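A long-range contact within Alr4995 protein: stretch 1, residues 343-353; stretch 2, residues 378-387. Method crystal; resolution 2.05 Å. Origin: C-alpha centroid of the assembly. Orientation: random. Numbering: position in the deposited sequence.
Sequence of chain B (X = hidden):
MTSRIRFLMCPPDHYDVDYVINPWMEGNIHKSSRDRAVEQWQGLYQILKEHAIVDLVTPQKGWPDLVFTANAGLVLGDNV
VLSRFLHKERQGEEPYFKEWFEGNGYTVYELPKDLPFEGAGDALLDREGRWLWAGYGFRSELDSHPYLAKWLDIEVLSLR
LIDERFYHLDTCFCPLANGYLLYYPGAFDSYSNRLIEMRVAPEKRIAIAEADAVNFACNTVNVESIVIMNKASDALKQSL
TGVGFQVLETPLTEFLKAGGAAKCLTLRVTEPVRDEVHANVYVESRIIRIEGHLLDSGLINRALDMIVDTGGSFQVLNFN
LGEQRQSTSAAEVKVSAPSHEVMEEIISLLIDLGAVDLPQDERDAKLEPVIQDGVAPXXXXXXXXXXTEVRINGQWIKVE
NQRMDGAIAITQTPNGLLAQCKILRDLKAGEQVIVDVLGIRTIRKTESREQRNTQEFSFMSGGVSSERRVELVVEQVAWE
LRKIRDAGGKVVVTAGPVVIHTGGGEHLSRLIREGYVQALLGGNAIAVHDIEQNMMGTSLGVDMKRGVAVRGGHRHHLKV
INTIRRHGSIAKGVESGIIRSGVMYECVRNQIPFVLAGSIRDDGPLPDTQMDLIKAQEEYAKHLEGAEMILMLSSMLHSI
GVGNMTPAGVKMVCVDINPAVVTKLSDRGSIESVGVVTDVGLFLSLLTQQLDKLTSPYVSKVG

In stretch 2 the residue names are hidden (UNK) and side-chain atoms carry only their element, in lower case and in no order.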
HETATM    1  N   MSE B 343       6.700 -27.011 -28.185  1.00 22.62           N
HETATM    2  CA  MSE B 343       6.769 -26.311 -29.472  1.00 21.45           C
HETATM    3  C   MSE B 343       5.485 -25.515 -29.772  1.00 22.37           C
HETATM    4  O   MSE B 343       5.539 -24.390 -30.262  1.00 23.97           O
HETATM    5  CB  MSE B 343       7.032 -27.298 -30.613  1.00 23.45           C
HETATM    6  CG  MSE B 343       7.117 -26.623 -31.981  1.00 28.25           C
HETATM    7 SE   MSE B 343       8.590 -25.261 -32.094  1.00 55.67          SE
HETATM    8  CE  MSE B 343      10.066 -26.435 -32.726  1.00 32.07           C
ATOM      9  N   GLU B 344       4.332 -26.102 -29.482  1.00 21.74           N
ATOM     10  CA  GLU B 344       3.061 -25.414 -29.693  1.00 22.47           C
ATOM     11  C   GLU B 344       2.930 -24.190 -28.798  1.00 23.96           C
ATOM     12  O   GLU B 344       2.405 -23.142 -29.205  1.00 25.02           O
ATOM     13  CB  GLU B 344       1.896 -26.354 -29.425  1.00 27.18           C
ATOM     14  CG  GLU B 344       1.788 -27.501 -30.400  1.00 31.52           C
ATOM     15  CD  GLU B 344       0.580 -28.366 -30.112  1.00 36.27           C
ATOM     16  OE1 GLU B 344       0.542 -29.016 -29.037  1.00 33.67           O
ATOM     17  OE2 GLU B 344      -0.342 -28.362 -30.954  1.00 36.71           O
ATOM     18  N   GLU B 345       3.398 -24.325 -27.570  1.00 21.38           N
ATOM     19  CA  GLU B 345       3.346 -23.216 -26.642  1.00 24.03           C
ATOM     20  C   GLU B 345       4.214 -22.048 -27.155  1.00 25.50           C
ATOM     21  O   GLU B 345       3.794 -20.881 -27.137  1.00 22.88           O
ATOM     22  CB  GLU B 345       3.791 -23.676 -25.263  1.00 23.41           C
ATOM     23  CG  GLU B 345       3.540 -22.670 -24.163  1.00 35.51           C
ATOM     24  CD  GLU B 345       2.242 -22.922 -23.400  1.00 49.72           C
ATOM     25  OE1 GLU B 345       1.900 -24.110 -23.144  1.00 49.81           O
ATOM     26  OE2 GLU B 345       1.570 -21.920 -23.053  1.00 47.33           O
ATOM     27  N   ILE B 346       5.409 -22.374 -27.640  1.00 22.92           N
ATOM     28  CA  ILE B 346       6.330 -21.382 -28.184  1.00 18.47           C
ATOM     29  C   ILE B 346       5.770 -20.705 -29.425  1.00 21.22           C
ATOM     30  O   ILE B 346       5.764 -19.480 -29.525  1.00 23.07           O
ATOM     31  CB  ILE B 346       7.699 -22.020 -28.528  1.00 21.50           C
ATOM     32  CG1 ILE B 346       8.434 -22.454 -27.251  1.00 24.71           C
ATOM     33  CG2 ILE B 346       8.558 -21.071 -29.358  1.00 20.71           C
ATOM     34  CD1 ILE B 346       9.564 -23.451 -27.501  1.00 22.88           C
ATOM     35  N   ILE B 347       5.309 -21.501 -30.377  1.00 22.65           N
ATOM     36  CA  ILE B 347       4.784 -20.958 -31.622  1.00 22.42           C
ATOM     37  C   ILE B 347       3.551 -20.072 -31.364  1.00 22.11           C
ATOM     38  O   ILE B 347       3.380 -19.038 -32.020  1.00 24.11           O
ATOM     39  CB  ILE B 347       4.450 -22.092 -32.606  1.00 21.99           C
ATOM     40  CG1 ILE B 347       5.727 -22.872 -32.934  1.00 28.23           C
ATOM     41  CG2 ILE B 347       3.823 -21.544 -33.886  1.00 19.95           C
ATOM     42  CD1 ILE B 347       6.830 -22.013 -33.500  1.00 27.89           C
ATOM     43  N   SER B 348       2.724 -20.447 -30.386  1.00 19.59           N
ATOM     44  CA  SER B 348       1.581 -19.615 -30.012  1.00 21.90           C
ATOM     45  C   SER B 348       2.034 -18.233 -29.547  1.00 24.00           C
ATOM     46  O   SER B 348       1.434 -17.227 -29.902  1.00 26.10           O
ATOM     47  CB  SER B 348       0.749 -20.277 -28.909  1.00 25.37           C
ATOM     48  OG  SER B 348       0.101 -21.436 -29.402  1.00 29.42           O
ATOM     49  N   LEU B 349       3.102 -18.181 -28.767  1.00 22.93           N
ATOM     50  CA  LEU B 349       3.620 -16.898 -28.315  1.00 24.53           C
ATOM     51  C   LEU B 349       4.222 -16.109 -29.498  1.00 29.52           C
ATOM     52  O   LEU B 349       3.975 -14.906 -29.653  1.00 29.47           O
ATOM     53  CB  LEU B 349       4.645 -17.110 -27.193  1.00 26.89           C
ATOM     54  CG  LEU B 349       4.073 -17.740 -25.910  1.00 29.79           C
ATOM     55  CD1 LEU B 349       5.169 -18.285 -24.984  1.00 28.28           C
ATOM     56  CD2 LEU B 349       3.188 -16.749 -25.148  1.00 30.06           C
ATOM     57  N   LEU B 350       4.976 -16.791 -30.356  1.00 23.60           N
ATOM     58  CA  LEU B 350       5.644 -16.127 -31.472  1.00 22.57           C
ATOM     59  C   LEU B 350       4.670 -15.607 -32.535  1.00 27.92           C
ATOM     60  O   LEU B 350       4.926 -14.585 -33.182  1.00 26.53           O
ATOM     61  CB  LEU B 350       6.639 -17.070 -32.126  1.00 22.33           C
ATOM     62  CG  LEU B 350       7.877 -17.398 -31.293  1.00 30.33           C
ATOM     63  CD1 LEU B 350       8.826 -18.326 -32.063  1.00 26.92           C
ATOM     64  CD2 LEU B 350       8.571 -16.111 -30.869  1.00 27.07           C
ATOM     65  N   ILE B 351       3.569 -16.327 -32.727  1.00 25.70           N
ATOM     66  CA  ILE B 351       2.532 -15.912 -33.663  1.00 27.22           C
ATOM     67  C   ILE B 351       2.062 -14.478 -33.352  1.00 29.50           C
ATOM     68  O   ILE B 351       1.921 -13.650 -34.256  1.00 29.62           O
ATOM     69  CB  ILE B 351       1.348 -16.901 -33.643  1.00 23.11           C
ATOM     70  CG1 ILE B 351       1.694 -18.139 -34.468  1.00 24.82           C
ATOM     71  CG2 ILE B 351       0.086 -16.268 -34.224  1.00 26.93           C
ATOM     72  CD1 ILE B 351       0.708 -19.284 -34.291  1.00 24.58           C
ATOM     73  N   ASP B 352       1.869 -14.179 -32.071  1.00 32.16           N
ATOM     74  CA  ASP B 352       1.494 -12.831 -31.637  1.00 34.35           C
ATOM     75  C   ASP B 352       2.547 -11.761 -31.926  1.00 40.74           C
ATOM     76  O   ASP B 352       2.220 -10.593 -32.132  1.00 43.73           O
ATOM     77  CB  ASP B 352       1.184 -12.842 -30.149  1.00 40.59           C
ATOM     78  CG  ASP B 352      -0.009 -13.705 -29.825  1.00 45.16           C
ATOM     79  OD1 ASP B 352      -0.031 -14.305 -28.728  1.00 53.19           O
ATOM     80  OD2 ASP B 352      -0.926 -13.784 -30.681  1.00 47.38           O
ATOM     81  N   LEU B 353       3.812 -12.150 -31.941  1.00 35.39           N
ATOM     82  CA  LEU B 353       4.868 -11.202 -32.277  1.00 36.10           C
ATOM     83  C   LEU B 353       4.994 -11.032 -33.784  1.00 38.83           C
ATOM     84  O   LEU B 353       5.810 -10.242 -34.259  1.00 47.35           O
ATOM     85  CB  LEU B 353       6.210 -11.647 -31.690  1.00 35.40           C
ATOM     86  CG  LEU B 353       6.524 -11.246 -30.251  1.00 40.84           C
ATOM     87  CD1 LEU B 353       5.378 -11.596 -29.336  1.00 37.91           C
ATOM     88  CD2 LEU B 353       7.806 -11.934 -29.792  1.00 35.42           C
ATOM     89  N   UNK B 378      -9.534 -31.707 -28.760  1.00 22.97           N
ATOM     90  CA  UNK B 378      -8.275 -31.612 -28.051  1.00 24.47           C
ATOM     91  C   UNK B 378      -7.236 -30.862 -28.876  1.00 22.82           C
ATOM     92  O   UNK B 378      -7.199 -30.979 -30.099  1.00 26.19           O
ATOM     93  o   UNK B 378      -5.662 -33.029 -26.624  1.00 48.81           O
ATOM     94  c   UNK B 378      -7.774 -33.004 -27.689  1.00 29.71           C
ATOM     95  c   UNK B 378      -6.901 -32.993 -26.460  1.00 45.76           C
ATOM     96  o   UNK B 378      -7.458 -32.937 -25.333  1.00 48.49           O
ATOM     97  N   UNK B 379      -6.402 -30.093 -28.187  1.00 22.40           N
ATOM     98  CA  UNK B 379      -5.352 -29.278 -28.791  1.00 20.49           C
ATOM     99  C   UNK B 379      -5.895 -28.111 -29.619  1.00 21.69           C
ATOM    100  O   UNK B 379      -5.211 -27.610 -30.507  1.00 20.46           O
ATOM    101  o   UNK B 379      -2.615 -29.611 -31.113  1.00 32.85           O
ATOM    102  o   UNK B 379      -2.602 -28.680 -29.114  1.00 31.43           O
ATOM    103  c   UNK B 379      -4.421 -30.137 -29.657  1.00 25.58           C
ATOM    104  c   UNK B 379      -3.113 -29.431 -29.982  1.00 28.99           C
ATOM    105  N   UNK B 380      -7.106 -27.645 -29.306  1.00 24.04           N
ATOM    106  CA  UNK B 380      -7.640 -26.462 -29.987  1.00 19.19           C
ATOM    107  C   UNK B 380      -6.710 -25.269 -29.782  1.00 19.32           C
ATOM    108  O   UNK B 380      -6.112 -25.095 -28.716  1.00 19.30           O
ATOM    109  c   UNK B 380      -9.369 -24.024 -26.353  1.00 20.62           C
ATOM    110  c   UNK B 380      -9.288 -24.396 -27.694  1.00 24.13           C
ATOM    111  c   UNK B 380      -9.136 -26.335 -25.730  1.00 19.01           C
ATOM    112  c   UNK B 380      -9.075 -26.689 -27.062  1.00 17.97           C
ATOM    113  c   UNK B 380      -9.061 -26.128 -29.501  1.00 18.39           C
ATOM    114  c   UNK B 380      -9.137 -25.730 -28.055  1.00 17.31           C
ATOM    115  c   UNK B 380      -9.292 -24.998 -25.374  1.00 21.46           C
ATOM    116  N   UNK B 381      -6.561 -24.461 -30.823  1.00 19.78           N
ATOM    117  CA  UNK B 381      -5.770 -23.264 -30.706  1.00 22.21           C
ATOM    118  C   UNK B 381      -6.544 -22.236 -29.871  1.00 22.19           C
ATOM    119  O   UNK B 381      -7.777 -22.120 -29.978  1.00 17.77           O
ATOM    120  c   UNK B 381      -5.418 -22.721 -32.085  1.00 19.28           C
ATOM    121  c   UNK B 381      -4.850 -21.321 -32.066  1.00 19.26           C
ATOM    122  c   UNK B 381      -3.500 -21.085 -31.832  1.00 22.63           C
ATOM    123  c   UNK B 381      -2.978 -19.768 -31.830  1.00 25.65           C
ATOM    124  c   UNK B 381      -5.174 -18.931 -32.324  1.00 29.72           C
ATOM    125  c   UNK B 381      -3.840 -18.700 -32.067  1.00 28.19           C
ATOM    126  o   UNK B 381      -3.398 -17.387 -32.088  1.00 30.95           O
ATOM    127  c   UNK B 381      -5.671 -20.232 -32.330  1.00 26.70           C
ATOM    128  N   UNK B 382      -5.815 -21.514 -29.025  1.00 19.63           N
ATOM    129  CA  UNK B 382      -6.416 -20.508 -28.153  1.00 20.62           C
ATOM    130  C   UNK B 382      -6.227 -19.104 -28.708  1.00 19.75           C
ATOM    131  O   UNK B 382      -5.107 -18.636 -28.857  1.00 18.16           O
ATOM    132  c   UNK B 382      -6.489 -19.507 -25.824  1.00 19.46           C
ATOM    133  c   UNK B 382      -5.832 -20.579 -26.734  1.00 20.13           C
ATOM    134  c   UNK B 382      -6.051 -21.966 -26.154  1.00 19.80           C
ATOM    135  N   UNK B 383      -7.331 -18.422 -28.992  1.00 20.07           N
ATOM    136  CA  UNK B 383      -7.265 -17.105 -29.620  1.00 19.70           C
ATOM    137  C   UNK B 383      -6.759 -16.026 -28.667  1.00 21.68           C
ATOM    138  O   UNK B 383      -6.803 -16.167 -27.440  1.00 18.71           O
ATOM    139  o   UNK B 383      -9.552 -16.683 -29.090  1.00 26.24           O
ATOM    140  c   UNK B 383      -8.630 -16.707 -30.163  1.00 20.37           C
ATOM    141  N   UNK B 384      -6.273 -14.947 -29.266  1.00 19.72           N
ATOM    142  CA  UNK B 384      -5.717 -13.803 -28.547  1.00 22.55           C
ATOM    143  C   UNK B 384      -6.598 -12.585 -28.823  1.00 19.42           C
ATOM    144  O   UNK B 384      -7.599 -12.694 -29.544  1.00 17.39           O
ATOM    145  c   UNK B 384      -4.272 -13.523 -28.997  1.00 23.15           C
ATOM    146  c   UNK B 384      -3.439 -14.804 -28.922  1.00 25.80           C
ATOM    147  o   UNK B 384      -4.280 -13.070 -30.355  1.00 26.77           O
ATOM    148  N   UNK B 385      -6.229 -11.423 -28.303  1.00 20.76           N
ATOM    149  CA  UNK B 385      -7.014 -10.223 -28.609  1.00 22.54           C
ATOM    150  C   UNK B 385      -6.723  -9.696 -30.014  1.00 25.56           C
ATOM    151  O   UNK B 385      -7.446  -8.828 -30.518  1.00 19.45           O
ATOM    152  c   UNK B 385      -7.029  -9.530 -26.171  1.00 19.86           C
ATOM    153  c   UNK B 385      -6.757  -9.076 -27.606  1.00 23.65           C
ATOM    154  c   UNK B 385      -5.332  -8.530 -27.768  1.00 23.52           C
ATOM    155  c   UNK B 385      -5.024  -7.307 -26.892  1.00 29.40           C
ATOM    156  N   UNK B 386      -5.663 -10.204 -30.645  1.00 19.47           N
ATOM    157  CA  UNK B 386      -5.134  -9.553 -31.849  1.00 23.88           C
ATOM    158  C   UNK B 386      -5.761 -10.036 -33.138  1.00 18.93           C
ATOM    159  O   UNK B 386      -6.159 -11.201 -33.225  1.00 22.65           O
ATOM    160  c   UNK B 386      -2.409  -9.812 -29.714  1.00 30.89           C
ATOM    161  c   UNK B 386      -2.871  -7.683 -30.705  1.00 31.13           C
ATOM    162  c   UNK B 386      -1.802  -9.184 -28.646  1.00 36.03           C
ATOM    163  c   UNK B 386      -2.273  -7.046 -29.643  1.00 30.49           C
ATOM    164  c   UNK B 386      -3.619  -9.746 -31.911  1.00 27.96           C
ATOM    165  c   UNK B 386      -1.736  -7.799 -28.616  1.00 38.22           C
ATOM    166  o   UNK B 386      -1.135  -7.164 -27.547  1.00 47.55           O
ATOM    167  c   UNK B 386      -2.944  -9.071 -30.763  1.00 30.04           C
ATOM    168  N   UNK B 387      -5.841  -9.148 -34.156  1.00 26.04           N
ATOM    169  CA  UNK B 387      -6.389  -9.513 -35.469  1.00 27.77           C
ATOM    170  C   UNK B 387      -5.606 -10.674 -36.058  1.00 27.66           C
ATOM    171  O   UNK B 387      -4.375 -10.638 -36.067  1.00 24.52           O
ATOM    172  c   UNK B 387      -5.951  -7.156 -35.358  1.00 29.55           C
ATOM    173  c   UNK B 387      -6.203  -8.244 -36.318  1.00 30.66           C
ATOM    174  c   UNK B 387      -5.291  -7.780 -34.162  1.00 28.38           C
TER
HETATM  175  O   HOH W   1      -1.314 -16.887 -30.286  1.00 37.36           O

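Position 378 carries two side-chain carbons, the second bearing two oxygens, and nothing of stretch 1 lies within reach. A short carboxylate is Asp-378, well suited to an exposed site. Position 379 has the same four atoms, but here one carboxylate oxygen lies 2.6 Å from OE2 of Glu-344. This is Asp-379. Its CA-to-CB bond points sideways, yet the end of the side chain comes nearer the helix. The separation of Asp-379 OD2 from Glu-344 OE2, 2.6 Å, is so short for two acids that one group probably holds a proton; both Asp-379 oxygens also find hydrogen bonds elsewhere in the structure.

Position 380 shows one carbon and then a six-carbon ring without oxygen: Phe-380. It is buried without touching stretch 1, a fitting place for a wholly apolar ring. Position 381 has a similar ring, now bearing one oxygen, which identifies Tyr-381. Its ring approaches Ser-348 and Ile-351 obliquely, with CE1 4.3 Å from Ser-348 OG and 4.5 Å from Ile-351 CD1. The hydroxyl adds what a plain ring would lack: OH lies 2.8 Å from the O atom of water 1, within hydrogen-bonding range.

Position 382 has three carbons, forked at the first, and makes no contact with stretch 1; it is Val-382, a compact apolar side chain for a buried site. At 383 there is one carbon and one oxygen, pointing away from the helix. Ser-383 is small and buried, and its hydroxyl is hydrogen-bonded elsewhere in the structure.

Position 384 has a carbon carrying one oxygen and one carbon, directed toward Asp-352: Thr-384. Its CG2 lies 3.2 Å from Asp-352 OD2, while OG1 donates a weak 3.4 Å hydrogen bond to that same OD2. OG1 also accepts from the backbone N of position 386 at 3.2 Å, so one hydroxyl serves both stretches.

Position 385 has four carbons, forked at the first with one arm two carbons long. This is Ile-385, buried and clear of stretch 1. Position 386 is a six-carbon ring bearing an oxygen, Tyr-386; its CD2 sits 4.3 Å from Asp-352 OD2, adding ring surface beside the carboxylate. At 387 three carbons close a ring onto the backbone N, giving Pro-387, which does not reach the helix.

The contact works by side chains and water laid along a helix. Ser-348 OG is already committed to Glu-344 O at 2.9 Å, and water 1 donates to Ser-348 O at 2.8 Å and weakly to Asp-352 OD2 at 3.2 Å, linking the helix to Tyr-381.

Stretch 2 (378-387) DDFYVSTIYP
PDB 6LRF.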